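Beta-phenylalanine aminotransferase (Variovorax paradoxus, PDB 4AO9) catalyses the pyridoxal-5'-phosphate-dependent transfer of the amino group of beta-phenylalanine to a keto acid acceptor, as a member of the class III aminotransferases. Local coordinates at residues Q28-A33 against R401-F406; D39-S44 against F69-A74; H87-F92 against H407-D412. All blocks are in the same frame, centred on the assembly; numbering follows the deposited sequence.

Interaction 1 of 3, residues Q28-A33 against R401-F406; sequences QALADA and RQLLFF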
loop_
_atom_site.group_PDB
_atom_site.type_symbol
_atom_site.label_atom_id
_atom_site.label_comp_id
_atom_site.label_asym_id
_atom_site.label_seq_id
_atom_site.Cartn_x
_atom_site.Cartn_y
_atom_site.Cartn_z
ATOM N N GLN A 28 -31.026 -16.907 21.505
ATOM C CA GLN A 28 -30.890 -18.355 21.676
ATOM C C GLN A 28 -30.335 -19.034 20.424
ATOM O O GLN A 28 -29.408 -19.837 20.515
ATOM C CB GLN A 28 -32.232 -18.995 22.062
ATOM C CG GLN A 28 -32.780 -18.576 23.429
ATOM C CD GLN A 28 -34.260 -18.922 23.611
ATOM O OE1 GLN A 28 -34.687 -20.057 23.375
ATOM N NE2 GLN A 28 -35.048 -17.938 24.047
ATOM N N ALA A 29 -30.904 -18.702 19.263
ATOM C CA ALA A 29 -30.475 -19.280 17.988
ATOM C C ALA A 29 -29.019 -18.932 17.688
ATOM O O ALA A 29 -28.273 -19.759 17.156
ATOM C CB ALA A 29 -31.378 -18.816 16.852
ATOM N N LEU A 30 -28.623 -17.709 18.037
ATOM C CA LEU A 30 -27.243 -17.269 17.829
ATOM C C LEU A 30 -26.263 -17.995 18.750
ATOM O O LEU A 30 -25.180 -18.398 18.307
ATOM C CB LEU A 30 -27.112 -15.748 17.974
ATOM C CG LEU A 30 -25.778 -15.159 17.497
ATOM C CD1 LEU A 30 -25.541 -15.484 16.026
ATOM C CD2 LEU A 30 -25.757 -13.656 17.718
ATOM N N ALA A 31 -26.645 -18.165 20.018
ATOM C CA ALA A 31 -25.826 -18.911 20.980
ATOM C C ALA A 31 -25.587 -20.334 20.476
ATOM O O ALA A 31 -24.468 -20.857 20.557
ATOM C CB ALA A 31 -26.496 -18.933 22.357
ATOM N N ASP A 32 -26.644 -20.943 19.945
ATOM C CA ASP A 32 -26.576 -22.268 19.349
ATOM C C ASP A 32 -25.627 -22.297 18.136
ATOM O O ASP A 32 -24.804 -23.200 18.011
ATOM C CB ASP A 32 -27.988 -22.740 18.969
ATOM C CG ASP A 32 -27.990 -24.091 18.299
ATOM O OD1 ASP A 32 -27.710 -25.101 18.984
ATOM O OD2 ASP A 32 -28.273 -24.144 17.085
ATOM N N ALA A 33 -25.737 -21.298 17.258
ATOM C CA ALA A 33 -24.871 -21.217 16.076
ATOM C C ALA A 33 -23.394 -21.085 16.461
ATOM O O ALA A 33 -22.527 -21.742 15.863
ATOM C CB ALA A 33 -25.303 -20.070 15.167
ATOM N N ARG A 401 -27.771 -11.076 10.293
ATOM C CA ARG A 401 -26.628 -11.255 9.393
ATOM C C ARG A 401 -25.717 -12.388 9.875
ATOM O O ARG A 401 -25.216 -13.175 9.068
ATOM C CB ARG A 401 -25.821 -9.957 9.265
ATOM C CG ARG A 401 -26.580 -8.801 8.612
ATOM C CD ARG A 401 -25.597 -7.749 8.099
ATOM N NE ARG A 401 -26.047 -7.092 6.866
ATOM C CZ ARG A 401 -25.401 -6.076 6.295
ATOM N NH1 ARG A 401 -24.282 -5.598 6.831
ATOM N NH2 ARG A 401 -25.865 -5.537 5.183
ATOM N N GLN A 402 -25.518 -12.473 11.192
ATOM C CA GLN A 402 -24.691 -13.548 11.754
ATOM C C GLN A 402 -25.348 -14.908 11.534
ATOM O O GLN A 402 -24.694 -15.863 11.107
ATOM C CB GLN A 402 -24.411 -13.324 13.240
ATOM C CG GLN A 402 -23.613 -12.080 13.557
ATOM C CD GLN A 402 -23.293 -11.988 15.027
ATOM O OE1 GLN A 402 -22.470 -12.753 15.548
ATOM N NE2 GLN A 402 -23.937 -11.056 15.712
ATOM N N LEU A 403 -26.648 -14.999 11.814
ATOM C CA LEU A 403 -27.370 -16.251 11.602
ATOM C C LEU A 403 -27.277 -16.714 10.147
ATOM O O LEU A 403 -27.048 -17.892 9.885
ATOM C CB LEU A 403 -28.835 -16.144 12.075
ATOM C CG LEU A 403 -29.036 -16.016 13.598
ATOM C CD1 LEU A 403 -30.489 -15.708 13.964
ATOM C CD2 LEU A 403 -28.578 -17.260 14.348
ATOM N N LEU A 404 -27.422 -15.775 9.208
ATOM C CA LEU A 404 -27.248 -16.072 7.779
ATOM C C LEU A 404 -25.854 -16.612 7.464
ATOM O O LEU A 404 -25.714 -17.634 6.786
ATOM C CB LEU A 404 -27.520 -14.824 6.922
ATOM C CG LEU A 404 -27.314 -15.011 5.409
ATOM C CD1 LEU A 404 -28.237 -16.086 4.816
ATOM C CD2 LEU A 404 -27.543 -13.684 4.708
ATOM N N PHE A 405 -24.834 -15.913 7.966
ATOM C CA PHE A 405 -23.442 -16.306 7.766
ATOM C C PHE A 405 -23.176 -17.743 8.225
ATOM O O PHE A 405 -22.608 -18.541 7.477
ATOM C CB PHE A 405 -22.496 -15.326 8.484
ATOM C CG PHE A 405 -21.057 -15.748 8.448
ATOM C CD1 PHE A 405 -20.281 -15.524 7.307
ATOM C CD2 PHE A 405 -20.484 -16.398 9.540
ATOM C CE1 PHE A 405 -18.950 -15.934 7.260
ATOM C CE2 PHE A 405 -19.145 -16.812 9.501
ATOM C CZ PHE A 405 -18.385 -16.581 8.354
ATOM N N PHE A 406 -23.602 -18.069 9.445
ATOM C CA PHE A 406 -23.382 -19.414 9.988
ATOM C C PHE A 406 -24.197 -20.477 9.261
ATOM O O PHE A 406 -23.706 -21.582 9.018
ATOM C CB PHE A 406 -23.647 -19.453 11.497
ATOM C CG PHE A 406 -22.644 -18.678 12.306
ATOM C CD1 PHE A 406 -21.308 -19.083 12.354
ATOM C CD2 PHE A 406 -23.025 -17.545 13.024
ATOM C CE1 PHE A 406 -20.376 -18.363 13.087
ATOM C CE2 PHE A 406 -22.096 -16.818 13.758
ATOM C CZ PHE A 406 -20.766 -17.232 13.791
#
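L30 and L403 interlock in a near-parallel helix packing, where helix 23-40 near the N-terminus and helix 398-410 near the C-terminus lie side by side at a shallow crossing of 36°, with segment axes 10.0 Å apart. The pair illustrates how small and branched residues share a helix interface: A29 and A33 stand one turn apart on the first helix, and L30 takes the place beside them. On L30, CB lies next to CD2 of L403. From there CG turns away from the backbone N (chi1 -168°), which carries the fork of the side chain in toward the second helix. The CD1 branch rests 3.7 Å from CB of Q402 and 3.9 Å from CD2 of L403, and it also comes obliquely to the F406 ring, 4.3 Å from CE2. The CD2 branch meets the amide of Q402 crosswise, 3.8 Å from NE2. Here the two side chains cross at about a right angle, the extended glutamine passing the leucine while its OE1 is held by the hydroxyl of Y34, one turn further along the first helix.

L403 answers with a single methyl. Its CD2 presses against the backbone of helix 23-40, 3.7 Å from N of L30, and also meets the CB methyl of A29. The small side chain of A29 probably helps let the methyl come this near the main chain. Toward the C-terminal ends of the two segments, F406 is gripped from several sides. CD2 of F405 sits over the centre of one ring face, and F37 meets the ring edge-to-face. From the first helix, CB of A33 approaches at a slant, 4.0 Å from CD2 of F406.

Interaction 2 of 3, residues D39-S44 against F69-A74; sequences DANPAS and FPLTIA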
loop_
_atom_site.group_PDB
_atom_site.type_symbol
_atom_site.label_atom_id
_atom_site.label_comp_id
_atom_site.label_asym_id
_atom_site.label_seq_id
_atom_site.Cartn_x
_atom_site.Cartn_y
_atom_site.Cartn_z
ATOM N N ASP A 39 -17.576 -26.000 17.947
ATOM C CA ASP A 39 -17.333 -27.441 18.076
ATOM C C ASP A 39 -16.818 -28.071 16.790
ATOM O O ASP A 39 -16.019 -29.005 16.829
ATOM C CB ASP A 39 -18.599 -28.174 18.534
ATOM C CG ASP A 39 -19.009 -27.810 19.955
ATOM O OD1 ASP A 39 -18.219 -27.149 20.661
ATOM O OD2 ASP A 39 -20.131 -28.186 20.351
ATOM N N ALA A 40 -17.260 -27.526 15.657
ATOM C CA ALA A 40 -16.915 -28.061 14.344
ATOM C C ALA A 40 -15.560 -27.582 13.833
ATOM O O ALA A 40 -15.034 -28.155 12.878
ATOM C CB ALA A 40 -18.000 -27.702 13.337
ATOM N N ASN A 41 -14.997 -26.558 14.477
ATOM C CA ASN A 41 -13.765 -25.919 13.985
ATOM C C ASN A 41 -12.643 -25.786 15.028
ATOM O O ASN A 41 -12.110 -24.688 15.251
ATOM C CB ASN A 41 -14.113 -24.580 13.329
ATOM C CG ASN A 41 -14.923 -24.764 12.076
ATOM O OD1 ASN A 41 -14.393 -25.182 11.048
ATOM N ND2 ASN A 41 -16.228 -24.517 12.164
ATOM N N PRO A 42 -12.247 -26.917 15.651
ATOM C CA PRO A 42 -11.214 -26.809 16.688
ATOM C C PRO A 42 -9.832 -26.371 16.198
ATOM O O PRO A 42 -9.105 -25.687 16.935
ATOM C CB PRO A 42 -11.142 -28.230 17.270
ATOM C CG PRO A 42 -11.740 -29.111 16.234
ATOM C CD PRO A 42 -12.784 -28.293 15.557
ATOM N N ALA A 43 -9.462 -26.762 14.983
ATOM C CA ALA A 43 -8.176 -26.357 14.434
ATOM C C ALA A 43 -8.161 -24.840 14.199
ATOM O O ALA A 43 -7.167 -24.176 14.518
ATOM C CB ALA A 43 -7.858 -27.116 13.161
ATOM N N SER A 44 -9.256 -24.286 13.683
ATOM C CA SER A 44 -9.325 -22.827 13.541
ATOM C C SER A 44 -9.293 -22.127 14.891
ATOM O O SER A 44 -8.690 -21.058 15.029
ATOM C CB SER A 44 -10.534 -22.378 12.720
ATOM O OG SER A 44 -10.271 -22.519 11.332
ATOM N N PHE A 69 -14.789 -16.489 16.685
ATOM C CA PHE A 69 -13.440 -16.383 16.119
ATOM C C PHE A 69 -13.561 -16.682 14.628
ATOM O O PHE A 69 -14.478 -17.385 14.220
ATOM C CB PHE A 69 -12.456 -17.371 16.776
ATOM C CG PHE A 69 -12.885 -18.806 16.674
ATOM C CD1 PHE A 69 -13.698 -19.371 17.650
ATOM C CD2 PHE A 69 -12.497 -19.595 15.592
ATOM C CE1 PHE A 69 -14.116 -20.692 17.554
ATOM C CE2 PHE A 69 -12.915 -20.924 15.482
ATOM C CZ PHE A 69 -13.731 -21.476 16.474
ATOM N N PRO A 70 -12.645 -16.143 13.807
ATOM C CA PRO A 70 -12.724 -16.410 12.370
ATOM C C PRO A 70 -12.102 -17.746 12.005
ATOM O O PRO A 70 -11.134 -18.181 12.646
ATOM C CB PRO A 70 -11.921 -15.258 11.757
ATOM C CG PRO A 70 -10.913 -14.914 12.827
ATOM C CD PRO A 70 -11.667 -15.085 14.119
ATOM N N LEU A 71 -12.636 -18.374 10.966
ATOM C CA LEU A 71 -12.003 -19.551 10.382
ATOM C C LEU A 71 -10.663 -19.184 9.764
ATOM O O LEU A 71 -10.516 -18.121 9.142
ATOM C CB LEU A 71 -12.884 -20.162 9.292
ATOM C CG LEU A 71 -14.264 -20.705 9.671
ATOM C CD1 LEU A 71 -15.056 -21.084 8.421
ATOM C CD2 LEU A 71 -14.117 -21.905 10.574
ATOM N N THR A 72 -9.680 -20.054 9.965
ATOM C CA THR A 72 -8.462 -20.017 9.165
ATOM C C THR A 72 -8.699 -20.757 7.857
ATOM O O THR A 72 -9.217 -21.876 7.851
ATOM C CB THR A 72 -7.285 -20.632 9.932
ATOM O OG1 THR A 72 -6.921 -19.746 10.989
ATOM C CG2 THR A 72 -6.069 -20.834 9.030
ATOM N N ILE A 73 -8.322 -20.115 6.756
ATOM C CA ILE A 73 -8.439 -20.708 5.430
ATOM C C ILE A 73 -7.098 -21.340 5.059
ATOM O O ILE A 73 -6.071 -20.658 5.046
ATOM C CB ILE A 73 -8.906 -19.659 4.376
ATOM C CG1 ILE A 73 -10.261 -19.038 4.771
ATOM C CG2 ILE A 73 -8.952 -20.257 2.969
ATOM C CD1 ILE A 73 -11.392 -20.047 5.037
ATOM N N ALA A 74 -7.124 -22.644 4.788
ATOM C CA ALA A 74 -5.908 -23.427 4.545
ATOM C C ALA A 74 -5.513 -23.525 3.078
ATOM O O ALA A 74 -4.333 -23.632 2.756
ATOM C CB ALA A 74 -6.075 -24.829 5.120
HETATM O O HOH W 1 -8.553 -19.024 13.061
#
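S44 and T72 supply the direct polar link between the start of helix 42-51 and the chain that runs into strand 72-77, a strand that continues its sheet into the second subunit by parallel pairing. The backbone N of T72 donates to OG of S44, at 2.9 Å and 153°. With OG opposite the carbonyl carbon (chi1 -80°), the hydroxyl is directed at the strand, while the backbone N of S44 is bonded to the carboxylate of D85. With S44 replaced by an alanine, the N-H of T72 would probably lose its acceptor in helix 42-51, and the direct polar tie between helix and strand would go.

A second polar link runs through one water. It donates to O of S44 and to O of P70 (2.7 Å), and accepts from OG1 of T72.

The remaining contacts are van der Waals ones, carbon groups against polar groups. CE2 of F69 lies 3.9 Å from C of S44, and CZ comes obliquely to O of N41. CD2 of L71 presses tightly on the N41 amide, 3.3 Å from OD1 of N41; the ND2 of that amide is hydrogen-bonded to O of F37.

One short hydroxyl bond and a water held by three polar groups thus tie helix to strand in a buried contact.

Interaction 3 of 3, residues H87-F92 against H407-D412; sequences HRYADF and HLLNED
The Schellman motif that ends helix 398-410 is put to use by strand 88-91: D412, its C-prime residue with positive phi (63°), passes its carbonyl to A90. Within the motif, N of D412 bonds O of L409 and N of I413 bonds O of L408. This turn leaves O of D412 facing the strand, where N of A90 donates to it at 2.9 Å and 160°, tilted from the carbonyl plane. The same oxygen receives a CA-H...O contact from Y89, whose CA is 3.4 Å away.

With CG of Y89 opposite the carbonyl carbon (chi1 -51°), the ring is brought against L409 and D412. Its CD1 edge runs by the carbonyl carbon of D412, while O of L409 lies in the ring plane, 3.7 Å from CE1. CD2 of L409 comes obliquely to the same CE1 at 3.6 Å. The phenol hydroxyl bonds OD2 of D83. In the solvent-exposed part, one water donates to O of R88 and, at 2.7 Å, to OD1 of D412.

Past D412 the chain enters strand 413-414, parallel to 88-91 and joined to it by backbone bonds of A90 and F92 to Y414; A90 also touches R434 of helix 429-445.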
loop_
_atom_site.group_PDB
_atom_site.type_symbol
_atom_site.label_atom_id
_atom_site.label_comp_id
_atom_site.label_asym_id
_atom_site.label_seq_id
_atom_site.Cartn_x
_atom_site.Cartn_y
_atom_site.Cartn_z
ATOM N N HIS A 87 -13.173 -28.385 6.045
ATOM C CA HIS A 87 -14.447 -28.098 5.392
ATOM C C HIS A 87 -14.202 -27.440 4.049
ATOM O O HIS A 87 -13.380 -26.518 3.943
ATOM C CB HIS A 87 -15.308 -27.158 6.232
ATOM C CG HIS A 87 -15.597 -27.662 7.608
ATOM N ND1 HIS A 87 -15.142 -27.025 8.738
ATOM C CD2 HIS A 87 -16.304 -28.734 8.039
ATOM C CE1 HIS A 87 -15.547 -27.683 9.809
ATOM N NE2 HIS A 87 -16.254 -28.726 9.412
ATOM N N ARG A 88 -14.911 -27.926 3.033
ATOM C CA ARG A 88 -14.840 -27.359 1.687
ATOM C C ARG A 88 -16.053 -26.477 1.442
ATOM O O ARG A 88 -17.185 -26.881 1.697
ATOM C CB ARG A 88 -14.788 -28.475 0.634
ATOM C CG ARG A 88 -14.587 -27.966 -0.792
ATOM C CD ARG A 88 -14.977 -29.027 -1.828
ATOM N NE ARG A 88 -14.987 -28.476 -3.184
ATOM C CZ ARG A 88 -14.288 -28.956 -4.211
ATOM N NH1 ARG A 88 -13.519 -30.035 -4.075
ATOM N NH2 ARG A 88 -14.373 -28.358 -5.395
ATOM N N TYR A 89 -15.799 -25.269 0.945
ATOM C CA TYR A 89 -16.863 -24.318 0.660
ATOM C C TYR A 89 -16.810 -23.810 -0.767
ATOM O O TYR A 89 -15.726 -23.674 -1.356
ATOM C CB TYR A 89 -16.755 -23.084 1.553
ATOM C CG TYR A 89 -16.632 -23.346 3.025
ATOM C CD1 TYR A 89 -17.766 -23.529 3.817
ATOM C CD2 TYR A 89 -15.378 -23.385 3.635
ATOM C CE1 TYR A 89 -17.655 -23.755 5.177
ATOM C CE2 TYR A 89 -15.259 -23.611 4.985
ATOM C CZ TYR A 89 -16.396 -23.792 5.753
ATOM O OH TYR A 89 -16.259 -24.008 7.101
ATOM N N ALA A 90 -17.982 -23.499 -1.309
ATOM C CA ALA A 90 -18.053 -22.639 -2.478
ATOM C C ALA A 90 -17.872 -21.210 -1.991
ATOM O O ALA A 90 -18.550 -20.775 -1.054
ATOM C CB ALA A 90 -19.397 -22.798 -3.190
ATOM N N ASP A 91 -16.937 -20.506 -2.624
ATOM C CA ASP A 91 -16.552 -19.142 -2.249
ATOM C C ASP A 91 -17.453 -18.094 -2.910
ATOM O O ASP A 91 -17.392 -17.893 -4.116
ATOM C CB ASP A 91 -15.105 -18.916 -2.685
ATOM C CG ASP A 91 -14.631 -17.496 -2.451
ATOM O OD1 ASP A 91 -15.252 -16.776 -1.644
ATOM O OD2 ASP A 91 -13.630 -17.119 -3.085
ATOM N N PHE A 92 -18.254 -17.422 -2.092
ATOM C CA PHE A 92 -19.112 -16.329 -2.542
ATOM C C PHE A 92 -18.682 -14.961 -2.019
ATOM O O PHE A 92 -19.490 -14.043 -1.914
ATOM C CB PHE A 92 -20.581 -16.623 -2.190
ATOM C CG PHE A 92 -21.252 -17.535 -3.168
ATOM C CD1 PHE A 92 -21.082 -18.914 -3.085
ATOM C CD2 PHE A 92 -22.017 -17.006 -4.208
ATOM C CE1 PHE A 92 -21.690 -19.754 -4.012
ATOM C CE2 PHE A 92 -22.631 -17.838 -5.128
ATOM C CZ PHE A 92 -22.460 -19.213 -5.033
ATOM N N HIS A 407 -25.425 -20.123 8.883
ATOM C CA HIS A 407 -26.243 -21.000 8.064
ATOM C C HIS A 407 -25.545 -21.333 6.747
ATOM O O HIS A 407 -25.509 -22.491 6.341
ATOM C CB HIS A 407 -27.626 -20.389 7.788
ATOM C CG HIS A 407 -28.438 -21.181 6.814
ATOM N ND1 HIS A 407 -29.095 -22.343 7.167
ATOM C CD2 HIS A 407 -28.666 -21.006 5.491
ATOM C CE1 HIS A 407 -29.702 -22.838 6.104
ATOM N NE2 HIS A 407 -29.462 -22.045 5.076
ATOM N N LEU A 408 -24.989 -20.317 6.086
ATOM C CA LEU A 408 -24.320 -20.542 4.812
ATOM C C LEU A 408 -23.115 -21.459 4.987
ATOM O O LEU A 408 -22.902 -22.359 4.177
ATOM C CB LEU A 408 -23.955 -19.210 4.130
ATOM C CG LEU A 408 -25.157 -18.440 3.570
ATOM C CD1 LEU A 408 -24.713 -17.037 3.163
ATOM C CD2 LEU A 408 -25.804 -19.171 2.396
ATOM N N LEU A 409 -22.356 -21.272 6.067
ATOM C CA LEU A 409 -21.262 -22.208 6.363
ATOM C C LEU A 409 -21.775 -23.644 6.458
ATOM O O LEU A 409 -21.152 -24.550 5.913
ATOM C CB LEU A 409 -20.510 -21.840 7.647
ATOM C CG LEU A 409 -19.680 -20.553 7.660
ATOM C CD1 LEU A 409 -19.028 -20.380 9.024
ATOM C CD2 LEU A 409 -18.613 -20.545 6.566
ATOM N N ASN A 410 -22.908 -23.838 7.140
ATOM C CA ASN A 410 -23.522 -25.175 7.250
ATOM C C ASN A 410 -23.905 -25.768 5.892
ATOM O O ASN A 410 -23.915 -26.995 5.716
ATOM C CB ASN A 410 -24.780 -25.136 8.125
ATOM C CG ASN A 410 -24.502 -24.763 9.572
ATOM O OD1 ASN A 410 -25.397 -24.251 10.259
ATOM N ND2 ASN A 410 -23.299 -25.022 10.048
ATOM N N GLU A 411 -24.242 -24.887 4.950
ATOM C CA GLU A 411 -24.616 -25.265 3.590
ATOM C C GLU A 411 -23.431 -25.238 2.614
ATOM O O GLU A 411 -23.625 -25.157 1.403
ATOM C CB GLU A 411 -25.750 -24.359 3.085
ATOM C CG GLU A 411 -27.033 -24.448 3.920
ATOM C CD GLU A 411 -27.517 -25.880 4.121
ATOM O OE1 GLU A 411 -27.677 -26.613 3.120
ATOM O OE2 GLU A 411 -27.725 -26.275 5.290
ATOM N N ASP A 412 -22.212 -25.314 3.153
ATOM C CA ASP A 412 -20.974 -25.389 2.354
ATOM C C ASP A 412 -20.732 -24.140 1.497
ATOM O O ASP A 412 -20.216 -24.226 0.383
ATOM C CB ASP A 412 -20.947 -26.664 1.492
ATOM C CG ASP A 412 -21.290 -27.913 2.287
ATOM O OD1 ASP A 412 -20.760 -28.072 3.401
ATOM O OD2 ASP A 412 -22.121 -28.712 1.802
HETATM O O HOH W 2 -18.295 -27.581 4.334
#

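The three contacts join N- and C-terminal parts of the chain around the four-stranded sheet, 21 to 25 Å from the chain's centre and 13 to 16 Å from one another. Helix 23-40 serves interactions 1 and 2, helix 398-410 serves interactions 1 and 3, and interactions 2 and 3 both reach the sheet. Along the chain, interaction 2 lies nested within the loop closed by interaction 1, and interaction 3 follows it and crosses interaction 1. Interactions 2 and 3 also touch, CD1 of L71 lying 3.4 Å from OH of Y89. This is consistent with the fold type I of class III aminotransferases, whose small domain is built from both ends of the chain.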